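Local structure of nicking enzyme (Staphylococcus aureus, 4HT4) at residues Q81-N92 with E126-L137; T19-S28 with K39-S49. The protein probably nicks plasmid DNA as a relaxase of the MobA/MobL family, acting in the conjugative transfer of antibiotic resistance in Staphylococcus aureus. The protein carries 1 engineered substitution. One frame throughout, in Å; residues are numbered along the deposited sequence.

Interaction 1 (Q81-N92 with E126-L137); sequences QVAREIIIGLPN and EENPHAHLLCTL. With NI (nickel (II) ion), chain C; nucleotides of chain B.
Glu85 OE2 is held by His132 ND1 at 3.1 Å and, more weakly, by Asn25 ND2 from helix 18-26. Strands 81-89 and 130-136 are antiparallel neighbours inside the five-stranded sheet of the relaxase domain. The His130-Ala131-His132 run of the second strand fits, as in other relaxases, the histidine pair of the HUH motif. Glu85 reaches its target because CG stands anti to the backbone N (chi1 -176°) and the chain stays extended, lying beside His132 and pointing the same way. OE2 lies close to the imidazole plane, and the ring meets it on its anti side, somewhat out of the carboxylate plane; Ile87 CG2 packs beside the same ring nitrogen. With ND1 engaged, the ring is set so that its NE2 binds nickel at 2.0 Å. His130 NE2, His122 and two waters complete the site, so Glu85 acts as a second-shell group.

Ile86, Ile88, Ala131 and Leu133 occupy the other face of the sheet. Ile88 CG1 rests 3.9 Å from Ala131 CB, and Trp172 of helix 162-182 packs on Ile88 and Leu90. Backbone bonds zip the strands as far as Leu90 N to Pro129 O.

Beyond that last bond both segments contact the DNA. Leu90 O accepts a hydrogen bond from N1 of guanine DG25 of chain B, Asn92 N donates to its O6, and Asn128 OD1 accepts one from its N2 at 3.0 Å. Near the other end, Leu137 CD1 packs 3.6 Å from Gln81 CB. The Gln81 amide pairs with adenine DA19 of chain B: OE1 accepts from N6, while NE2 donates to N7 at 3.0 Å and a nearly straight 172°.

Interaction 2 (T19-S28 with K39-S49); sequences TAKSAFNSAS and KDYSNKQCDYS. Engineered in segment 19-28: Phe24 (natural residue Tyr).
Phe24, an engineered replacement for the natural tyrosine, turns a ring edge toward the face of the Tyr41 ring in an offset edge-to-face pair. The planes stand at 83° with centroids 5.5 Å apart, and CD1 of Phe24 approaches CD1 of Tyr41. Phe24 CB makes a CH-pi contact over the Tyr41 face, 4.2 Å from the centroid. Ala23 CB instead meets the edge of that ring, touching CD2 at 3.6 Å. Tyr41 is therefore wedged along the last turns of helix 18-26, its CG anti to its own carbonyl carbon (chi1 -66°), which lays the ring back along the helix toward Ala20. Lys44, bent at chi2, brings CE obliquely to Phe24 CE1.

Past the helix, Ala27 takes positive phi and Ser28 N bonds back to Ala23 O. The chain is thereby turned across the loop that links strand 37-40 to strand 48-52. Tyr41 N donates to Ser28 O at 3.3 Å from above the carbonyl plane, and Tyr41 then opens a type I turn ending at Lys44. Ala27 CB packs 3.7 Å from Cys46 CB as the loop heads back to the main sheet, where Ser49 OG is bonded to Asn120. On the helix, the backbone O of Asn25 accepts a hydrogen bond from His122 NE2; ND1 of that histidine binds the nickel.

What joins helix and loop is mostly aromatic, aliphatic and CH···O contact, with one backbone hydrogen bond between them. The cohesion of this contact thus probably depends on shape more than on charge, while the backbone carbonyl of Asn25 is used to hold a nickel ligand, His122.

Overall arrangement
Interaction 2 comes first along the chain and closes before interaction 1 opens, and their centres lie 13 Å apart. Interaction 1 forms the middle of the five-stranded antiparallel sheet, near the centre of the molecule. Interaction 2 packs helix 18-26 and the loop after strand 37-40 over one side, and its end joins the same sheet through the outer strand 48-52. The two touch directly: Lys21 makes a long, weak ion pair with Glu85, and Asn25 packs on His132. All four segments belong to the MobA/MobL relaxase region. The nickel ion thus sits where helix and sheet meet; the bound DNA touches interaction 1 toward both its ends, while interaction 2 stays about 8 Å from it at the nearest atoms.

Interaction 1 (Q81-N92 with E126-L137)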
loop_
_atom_site.group_PDB
_atom_site.type_symbol
_atom_site.label_atom_id
_atom_site.label_comp_id
_atom_site.label_asym_id
_atom_site.label_seq_id
_atom_site.Cartn_x
_atom_site.Cartn_y
_atom_site.Cartn_z
ATOM N N GLN A 81 11.179 6.365 9.042
ATOM C CA GLN A 81 10.483 5.688 7.959
ATOM C C GLN A 81 8.988 5.828 8.205
ATOM O O GLN A 81 8.479 5.375 9.229
ATOM C CB GLN A 81 10.871 4.212 7.915
ATOM C CG GLN A 81 12.350 3.961 7.676
ATOM C CD GLN A 81 12.692 2.485 7.670
ATOM O OE1 GLN A 81 11.919 1.657 8.150
ATOM N NE2 GLN A 81 13.852 2.148 7.119
ATOM N N VAL A 82 8.284 6.461 7.273
ATOM C CA VAL A 82 6.876 6.780 7.486
ATOM C C VAL A 82 5.915 5.690 7.014
ATOM O O VAL A 82 4.857 5.494 7.612
ATOM C CB VAL A 82 6.487 8.129 6.846
ATOM C CG1 VAL A 82 7.194 9.270 7.555
ATOM C CG2 VAL A 82 6.812 8.132 5.360
ATOM N N ALA A 83 6.279 4.983 5.951
ATOM C CA ALA A 83 5.390 3.974 5.389
ATOM C C ALA A 83 6.125 2.938 4.546
ATOM O O ALA A 83 7.322 3.061 4.285
ATOM C CB ALA A 83 4.292 4.638 4.567
ATOM N N ARG A 84 5.387 1.915 4.131
ATOM C CA ARG A 84 5.904 0.894 3.235
ATOM C C ARG A 84 5.116 0.920 1.937
ATOM O O ARG A 84 3.889 0.856 1.951
ATOM C CB ARG A 84 5.773 -0.487 3.872
ATOM C CG ARG A 84 5.986 -1.635 2.898
ATOM C CD ARG A 84 5.582 -2.966 3.511
ATOM N NE ARG A 84 6.227 -3.193 4.800
ATOM C CZ ARG A 84 7.465 -3.657 4.943
ATOM N NH1 ARG A 84 8.197 -3.940 3.875
ATOM N NH2 ARG A 84 7.971 -3.834 6.154
ATOM N N GLU A 85 5.816 1.015 0.813
ATOM C CA GLU A 85 5.140 0.988 -0.476
ATOM C C GLU A 85 5.315 -0.356 -1.171
ATOM O O GLU A 85 6.435 -0.833 -1.358
ATOM C CB GLU A 85 5.632 2.112 -1.387
ATOM C CG GLU A 85 4.875 2.184 -2.705
ATOM C CD GLU A 85 5.342 3.317 -3.595
ATOM O OE1 GLU A 85 6.487 3.784 -3.421
ATOM O OE2 GLU A 85 4.561 3.742 -4.472
ATOM N N ILE A 86 4.194 -0.959 -1.550
ATOM C CA ILE A 86 4.211 -2.195 -2.315
ATOM C C ILE A 86 3.526 -1.983 -3.654
ATOM O O ILE A 86 2.328 -1.698 -3.706
ATOM C CB ILE A 86 3.494 -3.332 -1.573
ATOM C CG1 ILE A 86 4.247 -3.694 -0.294
ATOM C CG2 ILE A 86 3.363 -4.551 -2.469
ATOM C CD1 ILE A 86 3.603 -4.812 0.487
ATOM N N ILE A 87 4.282 -2.107 -4.739
ATOM C CA ILE A 87 3.683 -2.023 -6.064
ATOM C C ILE A 87 3.609 -3.406 -6.699
ATOM O O ILE A 87 4.517 -4.226 -6.547
ATOM C CB ILE A 87 4.414 -1.020 -6.991
ATOM C CG1 ILE A 87 5.734 -1.591 -7.509
ATOM C CG2 ILE A 87 4.650 0.295 -6.268
ATOM C CD1 ILE A 87 6.382 -0.740 -8.579
ATOM N N ILE A 88 2.506 -3.671 -7.388
ATOM C CA ILE A 88 2.292 -4.971 -8.006
ATOM C C ILE A 88 1.845 -4.827 -9.453
ATOM O O ILE A 88 1.066 -3.935 -9.787
ATOM C CB ILE A 88 1.248 -5.803 -7.233
ATOM C CG1 ILE A 88 -0.034 -4.993 -7.021
ATOM C CG2 ILE A 88 1.812 -6.260 -5.899
ATOM C CD1 ILE A 88 -1.083 -5.713 -6.202
ATOM N N GLY A 89 2.348 -5.710 -10.307
ATOM C CA GLY A 89 1.962 -5.718 -11.704
ATOM C C GLY A 89 0.620 -6.395 -11.894
ATOM O O GLY A 89 0.408 -7.512 -11.426
ATOM N N LEU A 90 -0.292 -5.711 -12.577
ATOM C CA LEU A 90 -1.610 -6.266 -12.858
ATOM C C LEU A 90 -1.671 -6.783 -14.293
ATOM O O LEU A 90 -1.123 -6.161 -15.201
ATOM C CB LEU A 90 -2.692 -5.208 -12.632
ATOM C CG LEU A 90 -2.785 -4.620 -11.225
ATOM C CD1 LEU A 90 -3.896 -3.582 -11.151
ATOM C CD2 LEU A 90 -3.013 -5.721 -10.206
ATOM N N PRO A 91 -2.341 -7.927 -14.500
ATOM C CA PRO A 91 -2.499 -8.526 -15.831
ATOM C C PRO A 91 -3.254 -7.599 -16.779
ATOM O O PRO A 91 -4.383 -7.207 -16.484
ATOM C CB PRO A 91 -3.322 -9.788 -15.552
ATOM C CG PRO A 91 -3.981 -9.538 -14.236
ATOM C CD PRO A 91 -3.015 -8.715 -13.455
ATOM N N ASN A 92 -2.633 -7.262 -17.906
ATOM C CA ASN A 92 -3.201 -6.287 -18.834
ATOM C C ASN A 92 -4.321 -6.832 -19.720
ATOM O O ASN A 92 -4.902 -6.092 -20.514
ATOM C CB ASN A 92 -2.102 -5.655 -19.692
ATOM C CG ASN A 92 -1.352 -6.674 -20.524
ATOM O OD1 ASN A 92 -1.355 -7.867 -20.221
ATOM N ND2 ASN A 92 -0.696 -6.203 -21.578
ATOM N N GLU A 126 -3.879 0.072 -20.258
ATOM C CA GLU A 126 -2.556 0.241 -20.844
ATOM C C GLU A 126 -1.748 -1.047 -20.785
ATOM O O GLU A 126 -2.211 -2.064 -20.269
ATOM C CB GLU A 126 -1.785 1.365 -20.150
ATOM C CG GLU A 126 -2.305 2.759 -20.441
ATOM C CD GLU A 126 -1.282 3.831 -20.122
ATOM O OE1 GLU A 126 -1.681 4.998 -19.926
ATOM O OE2 GLU A 126 -0.077 3.505 -20.075
ATOM N N GLU A 127 -0.531 -0.985 -21.312
ATOM C CA GLU A 127 0.351 -2.141 -21.361
ATOM C C GLU A 127 0.822 -2.546 -19.967
ATOM O O GLU A 127 1.011 -3.729 -19.687
ATOM C CB GLU A 127 1.554 -1.842 -22.258
ATOM C CG GLU A 127 2.479 -3.023 -22.480
ATOM C CD GLU A 127 3.697 -2.659 -23.305
ATOM O OE1 GLU A 127 4.438 -3.580 -23.709
ATOM O OE2 GLU A 127 3.915 -1.453 -23.546
ATOM N N ASN A 128 0.994 -1.561 -19.090
ATOM C CA ASN A 128 1.518 -1.822 -17.754
ATOM C C ASN A 128 0.594 -1.344 -16.636
ATOM O O ASN A 128 0.873 -0.343 -15.981
ATOM C CB ASN A 128 2.898 -1.180 -17.595
ATOM C CG ASN A 128 3.539 -1.493 -16.256
ATOM O OD1 ASN A 128 3.223 -2.502 -15.624
ATOM N ND2 ASN A 128 4.440 -0.624 -15.814
ATOM N N PRO A 129 -0.518 -2.057 -16.415
ATOM C CA PRO A 129 -1.379 -1.700 -15.286
ATOM C C PRO A 129 -0.728 -2.139 -13.984
ATOM O O PRO A 129 -0.421 -3.320 -13.828
ATOM C CB PRO A 129 -2.644 -2.528 -15.533
ATOM C CG PRO A 129 -2.565 -2.960 -16.960
ATOM C CD PRO A 129 -1.113 -3.119 -17.240
ATOM N N HIS A 130 -0.509 -1.201 -13.069
ATOM C CA HIS A 130 0.073 -1.536 -11.774
ATOM C C HIS A 130 -0.708 -0.897 -10.634
ATOM O O HIS A 130 -1.537 -0.013 -10.855
ATOM C CB HIS A 130 1.550 -1.132 -11.712
ATOM C CG HIS A 130 1.789 0.337 -11.877
ATOM N ND1 HIS A 130 2.092 0.910 -13.094
ATOM C CD2 HIS A 130 1.789 1.348 -10.977
ATOM C CE1 HIS A 130 2.260 2.212 -12.936
ATOM N NE2 HIS A 130 2.081 2.503 -11.661
ATOM N N ALA A 131 -0.442 -1.352 -9.415
ATOM C CA ALA A 131 -1.136 -0.834 -8.245
ATOM C C ALA A 131 -0.173 -0.526 -7.106
ATOM O O ALA A 131 0.543 -1.407 -6.631
ATOM C CB ALA A 131 -2.196 -1.814 -7.787
ATOM N N HIS A 132 -0.166 0.729 -6.669
ATOM C CA HIS A 132 0.665 1.143 -5.548
ATOM C C HIS A 132 -0.080 0.924 -4.238
ATOM O O HIS A 132 -1.271 1.220 -4.136
ATOM C CB HIS A 132 1.040 2.618 -5.677
ATOM C CG HIS A 132 1.695 2.968 -6.976
ATOM N ND1 HIS A 132 3.040 3.247 -7.079
ATOM C CD2 HIS A 132 1.188 3.091 -8.226
ATOM C CE1 HIS A 132 3.335 3.525 -8.337
ATOM N NE2 HIS A 132 2.229 3.440 -9.053
ATOM N N LEU A 133 0.619 0.406 -3.235
ATOM C CA LEU A 133 0.009 0.180 -1.930
ATOM C C LEU A 133 0.832 0.797 -0.799
ATOM O O LEU A 133 1.851 0.242 -0.388
ATOM C CB LEU A 133 -0.195 -1.316 -1.672
ATOM C CG LEU A 133 -1.318 -2.037 -2.422
ATOM C CD1 LEU A 133 -0.899 -2.412 -3.835
ATOM C CD2 LEU A 133 -1.757 -3.269 -1.648
ATOM N N LEU A 134 0.385 1.948 -0.306
ATOM C CA LEU A 134 1.021 2.589 0.841
ATOM C C LEU A 134 0.492 2.002 2.143
ATOM O O LEU A 134 -0.693 2.124 2.455
ATOM C CB LEU A 134 0.788 4.099 0.820
ATOM C CG LEU A 134 1.905 4.961 0.237
ATOM C CD1 LEU A 134 1.538 6.431 0.325
ATOM C CD2 LEU A 134 3.210 4.693 0.965
ATOM N N CYS A 135 1.381 1.374 2.903
ATOM C CA CYS A 135 0.995 0.693 4.131
ATOM C C CYS A 135 1.683 1.299 5.349
ATOM O O CYS A 135 2.846 1.697 5.283
ATOM C CB CYS A 135 1.335 -0.793 4.032
ATOM S SG CYS A 135 0.661 -1.611 2.570
ATOM N N THR A 136 0.956 1.363 6.461
ATOM C CA THR A 136 1.508 1.881 7.707
ATOM C C THR A 136 2.534 0.912 8.287
ATOM O O THR A 136 2.477 -0.290 8.036
ATOM C CB THR A 136 0.407 2.138 8.750
ATOM O OG1 THR A 136 -0.318 0.926 8.995
ATOM C CG2 THR A 136 -0.554 3.206 8.252
ATOM N N LEU A 137 3.473 1.444 9.061
ATOM C CA LEU A 137 4.520 0.628 9.662
ATOM C C LEU A 137 4.198 0.298 11.116
ATOM O O LEU A 137 4.960 -0.394 11.791
ATOM C CB LEU A 137 5.870 1.340 9.576
ATOM C CG LEU A 137 6.399 1.685 8.183
ATOM C CD1 LEU A 137 7.706 2.444 8.291
ATOM C CD2 LEU A 137 6.587 0.429 7.361
HETATM NI NI NI C . 2.730 4.166 -10.829
ATOM P P DG B 25 9.313 -6.959 -21.122
ATOM O OP1 DG B 25 8.738 -8.146 -21.795
ATOM O OP2 DG B 25 10.732 -6.600 -21.346
ATOM O "O5'" DG B 25 8.418 -5.687 -21.487
ATOM C "C5'" DG B 25 7.007 -5.819 -21.441
ATOM C "C4'" DG B 25 6.342 -4.490 -21.151
ATOM O "O4'" DG B 25 4.908 -4.701 -21.107
ATOM C "C3'" DG B 25 6.662 -3.896 -19.792
ATOM O "O3'" DG B 25 6.210 -2.555 -19.758
ATOM C "C2'" DG B 25 5.768 -4.770 -18.929
ATOM C "C1'" DG B 25 4.488 -4.688 -19.756
ATOM N N9 DG B 25 3.550 -5.786 -19.551
ATOM C C8 DG B 25 3.344 -6.856 -20.388
ATOM N N7 DG B 25 2.435 -7.681 -19.952
ATOM C C5 DG B 25 2.009 -7.125 -18.752
ATOM C C6 DG B 25 1.036 -7.582 -17.835
ATOM O O6 DG B 25 0.332 -8.601 -17.898
ATOM N N1 DG B 25 0.915 -6.717 -16.750
ATOM C C2 DG B 25 1.642 -5.563 -16.577
ATOM N N2 DG B 25 1.379 -4.866 -15.463
ATOM N N3 DG B 25 2.559 -5.123 -17.431
ATOM C C4 DG B 25 2.687 -5.955 -18.492
ATOM P P DG B 17 12.409 3.975 11.925
ATOM O OP1 DG B 17 11.623 5.032 11.250
ATOM O OP2 DG B 17 11.928 2.576 11.904
ATOM O "O5'" DG B 17 13.901 4.014 11.348
ATOM C "C5'" DG B 17 14.570 5.262 11.230
ATOM C "C4'" DG B 17 15.916 5.141 10.528
ATOM O "O4'" DG B 17 16.833 4.366 11.338
ATOM C "C3'" DG B 17 15.915 4.469 9.160
ATOM O "O3'" DG B 17 16.943 5.043 8.364
ATOM C "C2'" DG B 17 16.230 3.016 9.500
ATOM C "C1'" DG B 17 17.217 3.192 10.649
ATOM N N9 DG B 17 17.180 2.116 11.626
ATOM C C8 DG B 17 16.057 1.514 12.134
ATOM N N7 DG B 17 16.324 0.585 13.003
ATOM C C5 DG B 17 17.710 0.571 13.081
ATOM C C6 DG B 17 18.566 -0.238 13.864
ATOM O O6 DG B 17 18.261 -1.130 14.671
ATOM N N1 DG B 17 19.905 0.075 13.637
ATOM C C2 DG B 17 20.352 1.043 12.766
ATOM N N2 DG B 17 21.682 1.196 12.687
ATOM N N3 DG B 17 19.558 1.807 12.027
ATOM C C4 DG B 17 18.254 1.513 12.238
ATOM P P DA B 19 18.799 0.470 3.386
ATOM O OP1 DA B 19 19.882 0.445 2.378
ATOM O OP2 DA B 19 17.750 1.510 3.312
ATOM O "O5'" DA B 19 18.062 -0.950 3.404
ATOM C "C5'" DA B 19 18.816 -2.154 3.451
ATOM C "C4'" DA B 19 17.901 -3.365 3.545
ATOM O "O4'" DA B 19 17.237 -3.379 4.835
ATOM C "C3'" DA B 19 16.799 -3.431 2.493
ATOM O "O3'" DA B 19 16.627 -4.772 2.064
ATOM C "C2'" DA B 19 15.562 -2.940 3.238
ATOM C "C1'" DA B 19 15.837 -3.415 4.660
ATOM N N9 DA B 19 15.238 -2.554 5.674
ATOM C C8 DA B 19 15.256 -1.188 5.695
ATOM N N7 DA B 19 14.637 -0.672 6.727
ATOM C C5 DA B 19 14.184 -1.775 7.432
ATOM C C6 DA B 19 13.450 -1.901 8.628
ATOM N N6 DA B 19 13.032 -0.854 9.350
ATOM N N1 DA B 19 13.164 -3.150 9.052
ATOM C C2 DA B 19 13.584 -4.197 8.329
ATOM N N3 DA B 19 14.278 -4.201 7.192
ATOM C C4 DA B 19 14.546 -2.946 6.796
HETATM O O HOH W 1 4.482 3.616 -11.525
HETATM O O HOH W 2 3.120 5.961 -10.115
#

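Interaction 2 (T19-S28 with K39-S49)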
loop_
_atom_site.group_PDB
_atom_site.type_symbol
_atom_site.label_atom_id
_atom_site.label_comp_id
_atom_site.label_asym_id
_atom_site.label_seq_id
_atom_site.Cartn_x
_atom_site.Cartn_y
_atom_site.Cartn_z
ATOM N N THR A 19 2.751 12.222 2.781
ATOM C CA THR A 19 1.755 13.121 2.210
ATOM C C THR A 19 2.020 13.348 0.727
ATOM O O THR A 19 1.090 13.494 -0.064
ATOM C CB THR A 19 1.732 14.479 2.934
ATOM O OG1 THR A 19 3.058 15.019 2.982
ATOM C CG2 THR A 19 1.205 14.315 4.349
ATOM N N ALA A 20 3.296 13.379 0.359
ATOM C CA ALA A 20 3.684 13.546 -1.037
ATOM C C ALA A 20 3.345 12.302 -1.852
ATOM O O ALA A 20 2.791 12.400 -2.946
ATOM C CB ALA A 20 5.164 13.864 -1.141
ATOM N N LYS A 21 3.687 11.133 -1.316
ATOM C CA LYS A 21 3.415 9.865 -1.987
ATOM C C LYS A 21 1.921 9.597 -2.135
ATOM O O LYS A 21 1.467 9.162 -3.193
ATOM C CB LYS A 21 4.085 8.706 -1.247
ATOM C CG LYS A 21 5.482 8.388 -1.742
ATOM C CD LYS A 21 5.449 7.870 -3.171
ATOM C CE LYS A 21 6.852 7.712 -3.730
ATOM N NZ LYS A 21 7.696 6.850 -2.860
ATOM N N SER A 22 1.162 9.857 -1.075
ATOM C CA SER A 22 -0.278 9.634 -1.098
ATOM C C SER A 22 -0.960 10.557 -2.099
ATOM O O SER A 22 -1.963 10.192 -2.707
ATOM C CB SER A 22 -0.880 9.837 0.292
ATOM O OG SER A 22 -0.625 11.144 0.771
ATOM N N ALA A 23 -0.408 11.754 -2.267
ATOM C CA ALA A 23 -0.945 12.719 -3.218
ATOM C C ALA A 23 -0.523 12.369 -4.640
ATOM O O ALA A 23 -1.308 12.491 -5.580
ATOM C CB ALA A 23 -0.491 14.122 -2.861
ATOM N N PHE A 24 0.724 11.934 -4.788
ATOM C CA PHE A 24 1.264 11.577 -6.093
ATOM C C PHE A 24 0.571 10.344 -6.664
ATOM O O PHE A 24 0.333 10.257 -7.869
ATOM C CB PHE A 24 2.771 11.334 -5.992
ATOM C CG PHE A 24 3.423 10.986 -7.300
ATOM C CD1 PHE A 24 3.798 11.978 -8.188
ATOM C CD2 PHE A 24 3.671 9.665 -7.637
ATOM C CE1 PHE A 24 4.402 11.662 -9.391
ATOM C CE2 PHE A 24 4.274 9.341 -8.839
ATOM C CZ PHE A 24 4.641 10.342 -9.716
ATOM N N ASN A 25 0.250 9.393 -5.793
ATOM C CA ASN A 25 -0.356 8.139 -6.222
ATOM C C ASN A 25 -1.865 8.239 -6.420
ATOM O O ASN A 25 -2.425 7.584 -7.298
ATOM C CB ASN A 25 -0.026 7.019 -5.233
ATOM C CG ASN A 25 1.453 6.686 -5.201
ATOM O OD1 ASN A 25 2.269 7.369 -5.819
ATOM N ND2 ASN A 25 1.805 5.634 -4.471
ATOM N N SER A 26 -2.520 9.057 -5.602
ATOM C CA SER A 26 -3.970 9.200 -5.670
ATOM C C SER A 26 -4.388 10.361 -6.564
ATOM O O SER A 26 -5.581 10.579 -6.786
ATOM C CB SER A 26 -4.559 9.393 -4.272
ATOM O OG SER A 26 -4.018 10.543 -3.646
ATOM N N ALA A 27 -3.401 11.093 -7.074
ATOM C CA ALA A 27 -3.642 12.266 -7.914
ATOM C C ALA A 27 -4.575 13.260 -7.229
ATOM O O ALA A 27 -5.571 13.693 -7.809
ATOM C CB ALA A 27 -4.198 11.853 -9.273
ATOM N N SER A 28 -4.243 13.616 -5.992
ATOM C CA SER A 28 -5.079 14.513 -5.205
ATOM C C SER A 28 -4.247 15.580 -4.500
ATOM O O SER A 28 -3.017 15.541 -4.527
ATOM C CB SER A 28 -5.893 13.720 -4.181
ATOM O OG SER A 28 -5.048 12.974 -3.322
ATOM N N LYS A 39 0.662 19.463 -0.841
ATOM C CA LYS A 39 1.121 18.465 -1.794
ATOM C C LYS A 39 0.070 18.286 -2.878
ATOM O O LYS A 39 -0.841 17.468 -2.744
ATOM C CB LYS A 39 1.382 17.135 -1.086
ATOM C CG LYS A 39 2.217 17.263 0.176
ATOM C CD LYS A 39 3.590 17.843 -0.125
ATOM C CE LYS A 39 4.397 18.017 1.150
ATOM N NZ LYS A 39 5.746 18.590 0.883
ATOM N N ASP A 40 0.196 19.060 -3.950
ATOM C CA ASP A 40 -0.799 19.050 -5.015
ATOM C C ASP A 40 -0.311 18.297 -6.247
ATOM O O ASP A 40 0.447 18.834 -7.056
ATOM C CB ASP A 40 -1.190 20.479 -5.392
ATOM C CG ASP A 40 -2.361 20.527 -6.353
ATOM O OD1 ASP A 40 -3.131 19.546 -6.407
ATOM O OD2 ASP A 40 -2.514 21.550 -7.055
ATOM N N TYR A 41 -0.751 17.049 -6.382
ATOM C CA TYR A 41 -0.442 16.247 -7.558
ATOM C C TYR A 41 -1.728 15.856 -8.271
ATOM O O TYR A 41 -1.817 14.782 -8.863
ATOM C CB TYR A 41 0.335 14.990 -7.166
ATOM C CG TYR A 41 1.713 15.263 -6.610
ATOM C CD1 TYR A 41 2.812 15.374 -7.452
ATOM C CD2 TYR A 41 1.917 15.401 -5.244
ATOM C CE1 TYR A 41 4.075 15.620 -6.949
ATOM C CE2 TYR A 41 3.177 15.647 -4.731
ATOM C CZ TYR A 41 4.251 15.756 -5.587
ATOM O OH TYR A 41 5.507 16.002 -5.080
ATOM N N SER A 42 -2.720 16.738 -8.217
ATOM C CA SER A 42 -4.022 16.476 -8.821
ATOM C C SER A 42 -3.967 16.466 -10.348
ATOM O O SER A 42 -4.929 16.071 -11.008
ATOM C CB SER A 42 -5.050 17.500 -8.337
ATOM O OG SER A 42 -4.613 18.823 -8.589
ATOM N N ASN A 43 -2.840 16.901 -10.903
ATOM C CA ASN A 43 -2.645 16.886 -12.348
ATOM C C ASN A 43 -2.024 15.576 -12.829
ATOM O O ASN A 43 -1.600 15.461 -13.979
ATOM C CB ASN A 43 -1.793 18.077 -12.793
ATOM C CG ASN A 43 -0.445 18.122 -12.103
ATOM O OD1 ASN A 43 -0.322 17.774 -10.929
ATOM N ND2 ASN A 43 0.578 18.552 -12.833
ATOM N N LYS A 44 -1.974 14.591 -11.937
ATOM C CA LYS A 44 -1.446 13.274 -12.271
ATOM C C LYS A 44 -2.585 12.325 -12.616
ATOM O O LYS A 44 -3.753 12.715 -12.596
ATOM C CB LYS A 44 -0.626 12.713 -11.109
ATOM C CG LYS A 44 0.623 13.516 -10.788
ATOM C CD LYS A 44 1.607 13.485 -11.944
ATOM C CE LYS A 44 2.889 14.225 -11.598
ATOM N NZ LYS A 44 3.882 14.165 -12.708
ATOM N N GLN A 45 -2.246 11.079 -12.931
ATOM C CA GLN A 45 -3.255 10.098 -13.316
ATOM C C GLN A 45 -3.516 9.065 -12.220
ATOM O O GLN A 45 -2.596 8.618 -11.535
ATOM C CB GLN A 45 -2.872 9.414 -14.633
ATOM C CG GLN A 45 -1.622 8.547 -14.566
ATOM C CD GLN A 45 -1.931 7.100 -14.232
ATOM O OE1 GLN A 45 -3.083 6.670 -14.281
ATOM N NE2 GLN A 45 -0.897 6.338 -13.889
ATOM N N CYS A 46 -4.785 8.700 -12.062
ATOM C CA CYS A 46 -5.197 7.702 -11.083
ATOM C C CYS A 46 -6.604 7.229 -11.414
ATOM O O CYS A 46 -7.535 8.030 -11.472
ATOM C CB CYS A 46 -5.162 8.280 -9.668
ATOM S SG CYS A 46 -5.596 7.096 -8.373
ATOM N N ASP A 47 -6.755 5.926 -11.630
ATOM C CA ASP A 47 -8.033 5.375 -12.069
ATOM C C ASP A 47 -8.865 4.790 -10.928
ATOM O O ASP A 47 -10.080 4.634 -11.056
ATOM C CB ASP A 47 -7.810 4.328 -13.165
ATOM C CG ASP A 47 -7.014 4.874 -14.335
ATOM O OD1 ASP A 47 -7.603 5.578 -15.181
ATOM O OD2 ASP A 47 -5.799 4.596 -14.409
ATOM N N TYR A 48 -8.213 4.469 -9.816
ATOM C CA TYR A 48 -8.926 3.967 -8.646
ATOM C C TYR A 48 -8.160 4.246 -7.356
ATOM O O TYR A 48 -6.950 4.034 -7.283
ATOM C CB TYR A 48 -9.200 2.468 -8.781
ATOM C CG TYR A 48 -10.101 1.911 -7.702
ATOM C CD1 TYR A 48 -11.481 1.980 -7.822
ATOM C CD2 TYR A 48 -9.571 1.314 -6.567
ATOM C CE1 TYR A 48 -12.311 1.471 -6.840
ATOM C CE2 TYR A 48 -10.393 0.801 -5.578
ATOM C CZ TYR A 48 -11.761 0.883 -5.720
ATOM O OH TYR A 48 -12.585 0.375 -4.741
ATOM N N SER A 49 -8.875 4.724 -6.343
ATOM C CA SER A 49 -8.275 5.006 -5.045
ATOM C C SER A 49 -9.179 4.545 -3.913
ATOM O O SER A 49 -10.394 4.740 -3.957
ATOM C CB SER A 49 -7.974 6.498 -4.900
ATOM O OG SER A 49 -6.953 6.901 -5.791
#